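Local coordinates for protein glycoside Hydrolase Family 43_12 (Metagenome, PDB 7JVH) that probably hydrolyses arabinofuranosyl or xylosyl linkages in plant cell-wall polysaccharides, at residues 298-304 against 318-324; 57-61 against 437-441. One frame throughout, in Å; residues are numbered along the deposited sequence.

Contact 1 (298-304 against 318-324); sequences LADWAGH and VFLGIRP
Ahead of the strand proper, the carbonyl oxygen of L298 receives a CA-H...O contact from R323, with O and CA 3.4 Å apart. A299 continues the approach with its own CA near I322 O, a close passage that its small side chain readily permits. Regular pairing starts at D300, whose N bonds to I322 O at 2.9 Å; I322 N returns the bond to D300 O. D300 OD1 also takes a weak bond from W301 N. W301 occupies a positive phi (54°) in the beta bulge that shifts the register by one residue. Its CG stands anti to the carbonyl carbon (chi1 -54°), which lays one indole face over I322: CG2 meets W301 CE3 at 3.4 Å, and CD1 lies over the ring centre, modelled too close for its exact height to be trusted. The indole NE1 bonds to D261. With an alanine here, the I322 branches would probably lose their aromatic cover and D261 this N-H donor. G321 suits the strand opposite, since a CB would press on D300 O. A302 CB packs on F319 CE2 at 3.8 Å. G303 then pairs with L320: its N reaches L320 O at 3.2 Å, while L320 N donates to G303 O, 2.9 Å away. H304 closes the segment with CB against L320 CD2 (3.7 Å); its ring leads away to D63 and D173, near a bound glycerol, consistent with a substrate pocket. Segments 300-304 and 318-322 run antiparallel (175°) and belong to the first two strands of a four-stranded propeller blade, 300-308 being an end strand of its sheet and 335-342 flanking 316-322 on the other side; helix 40-43 touches L298 and R323.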
loop_
_atom_site.group_PDB
_atom_site.type_symbol
_atom_site.label_atom_id
_atom_site.label_comp_id
_atom_site.label_asym_id
_atom_site.label_seq_id
_atom_site.Cartn_x
_atom_site.Cartn_y
_atom_site.Cartn_z
ATOM N N LEU A 298 -8.235 -18.719 -1.412
ATOM C CA LEU A 298 -8.701 -17.330 -1.477
ATOM C C LEU A 298 -7.667 -16.264 -1.088
ATOM O O LEU A 298 -7.382 -15.359 -1.871
ATOM C CB LEU A 298 -9.939 -17.149 -0.579
ATOM C CG LEU A 298 -10.655 -15.781 -0.547
ATOM C CD1 LEU A 298 -10.230 -14.932 0.645
ATOM C CD2 LEU A 298 -10.623 -14.975 -1.850
ATOM N N ALA A 299 -7.154 -16.382 0.142
ATOM C CA ALA A 299 -6.251 -15.416 0.763
ATOM C C ALA A 299 -5.054 -16.111 1.400
ATOM O O ALA A 299 -5.143 -17.256 1.811
ATOM C CB ALA A 299 -6.979 -14.577 1.820
ATOM N N ASP A 300 -3.943 -15.379 1.507
ATOM C CA ASP A 300 -2.665 -15.910 1.967
ATOM C C ASP A 300 -1.850 -14.815 2.680
ATOM O O ASP A 300 -2.253 -13.637 2.715
ATOM C CB ASP A 300 -1.870 -16.427 0.753
ATOM C CG ASP A 300 -1.301 -17.792 0.960
ATOM O OD1 ASP A 300 -1.096 -18.156 2.138
ATOM O OD2 ASP A 300 -1.089 -18.525 -0.023
ATOM N N TRP A 301 -0.692 -15.212 3.218
ATOM C CA TRP A 301 0.301 -14.317 3.828
ATOM C C TRP A 301 -0.290 -13.431 4.929
ATOM O O TRP A 301 0.013 -12.249 5.012
ATOM C CB TRP A 301 1.012 -13.437 2.785
ATOM C CG TRP A 301 1.668 -14.166 1.618
ATOM C CD1 TRP A 301 1.666 -15.505 1.359
ATOM C CD2 TRP A 301 2.392 -13.559 0.537
ATOM N NE1 TRP A 301 2.362 -15.772 0.202
ATOM C CE2 TRP A 301 2.814 -14.594 -0.322
ATOM C CE3 TRP A 301 2.724 -12.232 0.213
ATOM C CZ2 TRP A 301 3.525 -14.349 -1.506
ATOM C CZ3 TRP A 301 3.438 -11.985 -0.956
ATOM C CH2 TRP A 301 3.830 -13.037 -1.803
ATOM N N ALA A 302 -1.127 -14.020 5.786
ATOM C CA ALA A 302 -1.848 -13.266 6.797
ATOM C C ALA A 302 -0.972 -12.987 8.021
ATOM O O ALA A 302 -0.486 -13.910 8.674
ATOM C CB ALA A 302 -3.117 -13.998 7.196
ATOM N N GLY A 303 -0.793 -11.696 8.321
ATOM C CA GLY A 303 -0.115 -11.244 9.512
ATOM C C GLY A 303 0.027 -9.732 9.526
ATOM O O GLY A 303 -0.642 -9.025 8.758
ATOM N N HIS A 304 0.919 -9.250 10.403
ATOM C CA HIS A 304 1.178 -7.828 10.618
ATOM C C HIS A 304 -0.096 -7.082 10.996
ATOM O O HIS A 304 -0.565 -6.184 10.284
ATOM C CB HIS A 304 1.849 -7.151 9.413
ATOM C CG HIS A 304 2.722 -6.010 9.804
ATOM N ND1 HIS A 304 4.094 -6.060 9.675
ATOM C CD2 HIS A 304 2.443 -4.814 10.375
ATOM C CE1 HIS A 304 4.623 -4.935 10.125
ATOM N NE2 HIS A 304 3.644 -4.162 10.560
ATOM N N VAL A 318 -7.013 -5.336 12.242
ATOM C CA VAL A 318 -6.742 -5.168 10.791
ATOM C C VAL A 318 -5.402 -5.831 10.502
ATOM O O VAL A 318 -4.550 -5.764 11.350
ATOM C CB VAL A 318 -6.721 -3.688 10.388
ATOM C CG1 VAL A 318 -8.074 -3.030 10.546
ATOM C CG2 VAL A 318 -5.649 -2.922 11.128
ATOM N N PHE A 319 -5.253 -6.474 9.350
ATOM C CA PHE A 319 -3.965 -7.123 9.012
ATOM C C PHE A 319 -3.745 -7.119 7.500
ATOM O O PHE A 319 -4.562 -6.579 6.786
ATOM C CB PHE A 319 -3.904 -8.543 9.563
ATOM C CG PHE A 319 -5.003 -9.468 9.117
ATOM C CD1 PHE A 319 -6.296 -9.302 9.562
ATOM C CD2 PHE A 319 -4.738 -10.531 8.283
ATOM C CE1 PHE A 319 -7.297 -10.172 9.172
ATOM C CE2 PHE A 319 -5.740 -11.398 7.895
ATOM C CZ PHE A 319 -7.018 -11.217 8.339
ATOM N N LEU A 320 -2.639 -7.712 7.056
ATOM C CA LEU A 320 -2.347 -7.751 5.646
ATOM C C LEU A 320 -2.460 -9.160 5.143
ATOM O O LEU A 320 -2.279 -10.105 5.914
ATOM C CB LEU A 320 -0.965 -7.149 5.339
ATOM C CG LEU A 320 0.298 -7.936 5.666
ATOM C CD1 LEU A 320 0.555 -9.046 4.655
ATOM C CD2 LEU A 320 1.499 -6.998 5.740
ATOM N N GLY A 321 -2.784 -9.278 3.846
ATOM C CA GLY A 321 -2.867 -10.546 3.164
ATOM C C GLY A 321 -2.801 -10.278 1.683
ATOM O O GLY A 321 -2.855 -9.129 1.251
ATOM N N ILE A 322 -2.650 -11.356 0.910
ATOM C CA ILE A 322 -2.736 -11.345 -0.527
ATOM C C ILE A 322 -3.884 -12.245 -1.018
ATOM O O ILE A 322 -4.185 -13.275 -0.415
ATOM C CB ILE A 322 -1.426 -11.843 -1.155
ATOM C CG1 ILE A 322 -1.151 -13.312 -0.828
ATOM C CG2 ILE A 322 -0.269 -11.000 -0.682
ATOM C CD1 ILE A 322 0.000 -13.882 -1.656
ATOM N N ARG A 323 -4.537 -11.848 -2.118
ATOM C CA ARG A 323 -5.455 -12.731 -2.831
ATOM C C ARG A 323 -4.756 -13.151 -4.118
ATOM O O ARG A 323 -4.876 -12.454 -5.120
ATOM C CB ARG A 323 -6.798 -12.034 -3.101
ATOM C CG ARG A 323 -7.536 -11.498 -1.902
ATOM C CD ARG A 323 -8.809 -10.748 -2.274
ATOM N NE ARG A 323 -8.592 -9.375 -2.709
ATOM C CZ ARG A 323 -8.902 -8.881 -3.919
ATOM N NH1 ARG A 323 -9.477 -9.628 -4.862
ATOM N NH2 ARG A 323 -8.619 -7.603 -4.207
ATOM N N PRO A 324 -4.068 -14.315 -4.165
ATOM C CA PRO A 324 -3.364 -14.737 -5.387
ATOM C C PRO A 324 -4.295 -15.218 -6.504
ATOM O O PRO A 324 -5.453 -15.561 -6.236
ATOM C CB PRO A 324 -2.501 -15.922 -4.914
ATOM C CG PRO A 324 -3.304 -16.462 -3.727
ATOM C CD PRO A 324 -3.952 -15.276 -3.062
HETATM O O HOH W 1 -7.446 -14.800 -5.057
#

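Contact 2 (57-61 against 437-441); sequences LQGCY and RQQHI
G59 and Q439 bring two irregular loop backbones together, their CA atoms only 3.8 Å apart. Glycine fits because its phi is positive (82°) and because a CB would run into Q439 CG and Q438 O. Its CA instead makes a CA-H...O contact with Q438 O at 3.4 Å, and a water joins that same oxygen to C60 N. The extended chain of R437 reaches across to lay its guanidinium flat on Y61, planes 10° apart and centres 4.4 Å apart, a cation-pi stack offset toward the ring's rim. Within the guanidinium plane, NE donates to C60 O at 2.9 Å, so the edge bond and the face stack together fix the group's rotation. Q439 uses its amide similarly: NE2 bonds to Q58 O at 3.1 Å, approaching from above the carbonyl plane. Farther along, Q58 and H440 cross with NE2 atoms 3.7 Å apart, both directed at G380 O, while H440 ND1 bonds to Y35 OH. Such a buried, largely polar join, made by side chains gripping backbone carbonyls, belongs to the interface of a two-domain family 43 enzyme, where the five-bladed propeller meets the concanavalin A-like beta-sandwich.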
loop_
_atom_site.group_PDB
_atom_site.type_symbol
_atom_site.label_atom_id
_atom_site.label_comp_id
_atom_site.label_asym_id
_atom_site.label_seq_id
_atom_site.Cartn_x
_atom_site.Cartn_y
_atom_site.Cartn_z
ATOM N N LEU A 57 -9.622 -2.695 2.310
ATOM C CA LEU A 57 -8.845 -1.901 1.357
ATOM C C LEU A 57 -8.230 -2.864 0.368
ATOM O O LEU A 57 -7.363 -3.640 0.705
ATOM C CB LEU A 57 -7.763 -1.083 2.043
ATOM C CG LEU A 57 -8.142 -0.129 3.166
ATOM C CD1 LEU A 57 -6.889 0.464 3.794
ATOM C CD2 LEU A 57 -9.047 0.976 2.662
ATOM N N GLN A 58 -8.727 -2.820 -0.865
ATOM C CA GLN A 58 -8.278 -3.654 -1.958
ATOM C C GLN A 58 -7.075 -2.980 -2.587
ATOM O O GLN A 58 -6.984 -1.751 -2.601
ATOM C CB GLN A 58 -9.400 -3.804 -2.993
ATOM C CG GLN A 58 -10.657 -4.473 -2.472
ATOM C CD GLN A 58 -11.864 -4.250 -3.362
ATOM O OE1 GLN A 58 -12.291 -3.120 -3.564
ATOM N NE2 GLN A 58 -12.424 -5.339 -3.895
ATOM N N GLY A 59 -6.170 -3.792 -3.135
ATOM C CA GLY A 59 -4.931 -3.312 -3.733
ATOM C C GLY A 59 -3.854 -3.055 -2.681
ATOM O O GLY A 59 -4.071 -3.309 -1.486
ATOM N N CYS A 60 -2.709 -2.533 -3.127
ATOM C CA CYS A 60 -1.550 -2.329 -2.265
ATOM C C CYS A 60 -1.838 -1.359 -1.116
ATOM O O CYS A 60 -1.787 -0.129 -1.282
ATOM C CB CYS A 60 -0.332 -1.849 -3.045
ATOM S SG CYS A 60 1.208 -1.934 -2.087
ATOM N N TYR A 61 -2.166 -1.948 0.044
ATOM C CA TYR A 61 -2.343 -1.229 1.296
ATOM C C TYR A 61 -1.814 -2.131 2.402
ATOM O O TYR A 61 -2.590 -2.698 3.168
ATOM C CB TYR A 61 -3.805 -0.873 1.533
ATOM C CG TYR A 61 -4.308 0.174 0.573
ATOM C CD1 TYR A 61 -4.118 1.525 0.826
ATOM C CD2 TYR A 61 -4.948 -0.188 -0.603
ATOM C CE1 TYR A 61 -4.581 2.485 -0.056
ATOM C CE2 TYR A 61 -5.422 0.775 -1.490
ATOM C CZ TYR A 61 -5.242 2.108 -1.209
ATOM O OH TYR A 61 -5.697 3.082 -2.074
ATOM N N ARG A 437 -3.791 2.201 -7.986
ATOM C CA ARG A 437 -3.452 0.851 -7.587
ATOM C C ARG A 437 -4.339 -0.153 -8.297
ATOM O O ARG A 437 -5.529 0.098 -8.511
ATOM C CB ARG A 437 -3.624 0.697 -6.074
ATOM C CG ARG A 437 -2.625 1.488 -5.245
ATOM C CD ARG A 437 -3.118 1.571 -3.823
ATOM N NE ARG A 437 -2.240 2.242 -2.870
ATOM C CZ ARG A 437 -2.084 3.562 -2.783
ATOM N NH1 ARG A 437 -2.686 4.401 -3.622
ATOM N NH2 ARG A 437 -1.302 4.072 -1.850
ATOM N N GLN A 438 -3.750 -1.288 -8.689
ATOM C CA GLN A 438 -4.506 -2.432 -9.184
ATOM C C GLN A 438 -5.184 -3.056 -7.964
ATOM O O GLN A 438 -4.522 -3.682 -7.115
ATOM C CB GLN A 438 -3.613 -3.437 -9.895
ATOM C CG GLN A 438 -4.344 -4.673 -10.373
ATOM C CD GLN A 438 -3.587 -5.476 -11.433
ATOM O OE1 GLN A 438 -2.544 -5.058 -11.914
ATOM N NE2 GLN A 438 -4.135 -6.627 -11.809
ATOM N N GLN A 439 -6.512 -2.878 -7.880
ATOM C CA GLN A 439 -7.292 -3.323 -6.731
ATOM C C GLN A 439 -7.919 -4.693 -6.917
ATOM O O GLN A 439 -8.502 -5.235 -5.984
ATOM C CB GLN A 439 -8.357 -2.286 -6.381
ATOM C CG GLN A 439 -7.756 -1.023 -5.785
ATOM C CD GLN A 439 -8.808 -0.035 -5.346
ATOM O OE1 GLN A 439 -9.468 0.580 -6.167
ATOM N NE2 GLN A 439 -8.950 0.144 -4.049
ATOM N N HIS A 440 -7.765 -5.263 -8.114
ATOM C CA HIS A 440 -8.397 -6.521 -8.498
ATOM C C HIS A 440 -7.463 -7.337 -9.374
ATOM O O HIS A 440 -6.599 -6.770 -10.085
ATOM C CB HIS A 440 -9.670 -6.244 -9.322
ATOM C CG HIS A 440 -10.665 -5.392 -8.612
ATOM N ND1 HIS A 440 -10.548 -4.023 -8.548
ATOM C CD2 HIS A 440 -11.794 -5.710 -7.933
ATOM C CE1 HIS A 440 -11.563 -3.536 -7.854
ATOM N NE2 HIS A 440 -12.336 -4.537 -7.478
ATOM N N ILE A 441 -7.680 -8.658 -9.362
ATOM C CA ILE A 441 -6.953 -9.569 -10.247
ATOM C C ILE A 441 -7.472 -9.384 -11.673
ATOM O O ILE A 441 -6.696 -9.340 -12.627
ATOM C CB ILE A 441 -7.129 -11.038 -9.820
ATOM C CG1 ILE A 441 -6.732 -11.229 -8.355
ATOM C CG2 ILE A 441 -6.256 -11.934 -10.686
ATOM C CD1 ILE A 441 -7.052 -12.606 -7.824
HETATM O O HOH W 2 -1.862 -2.353 -6.071
#

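The chain begins in strand 28-37, which belongs to the sandwich sheet, and then enters the propeller, where 57-61 lies just before the first blade. Contact 2 joins this entry to 437-441, closing a loop of 375 residues that holds all the propeller blades. Contact 1 is nested inside that loop: it closes only 13 residues, within the hairpin of strands 300-308 and 316-322 in the last blade. Their centres are about 12 Å apart, and they touch directly: R323, whose NE forms a salt bridge with E335, has NH2 3.0 Å from Q439 O in a probable hydrogen bond, and I441 CD1 packs against R323 O. The last blade, the propeller's entry and the C-terminal sandwich thus meet at one place.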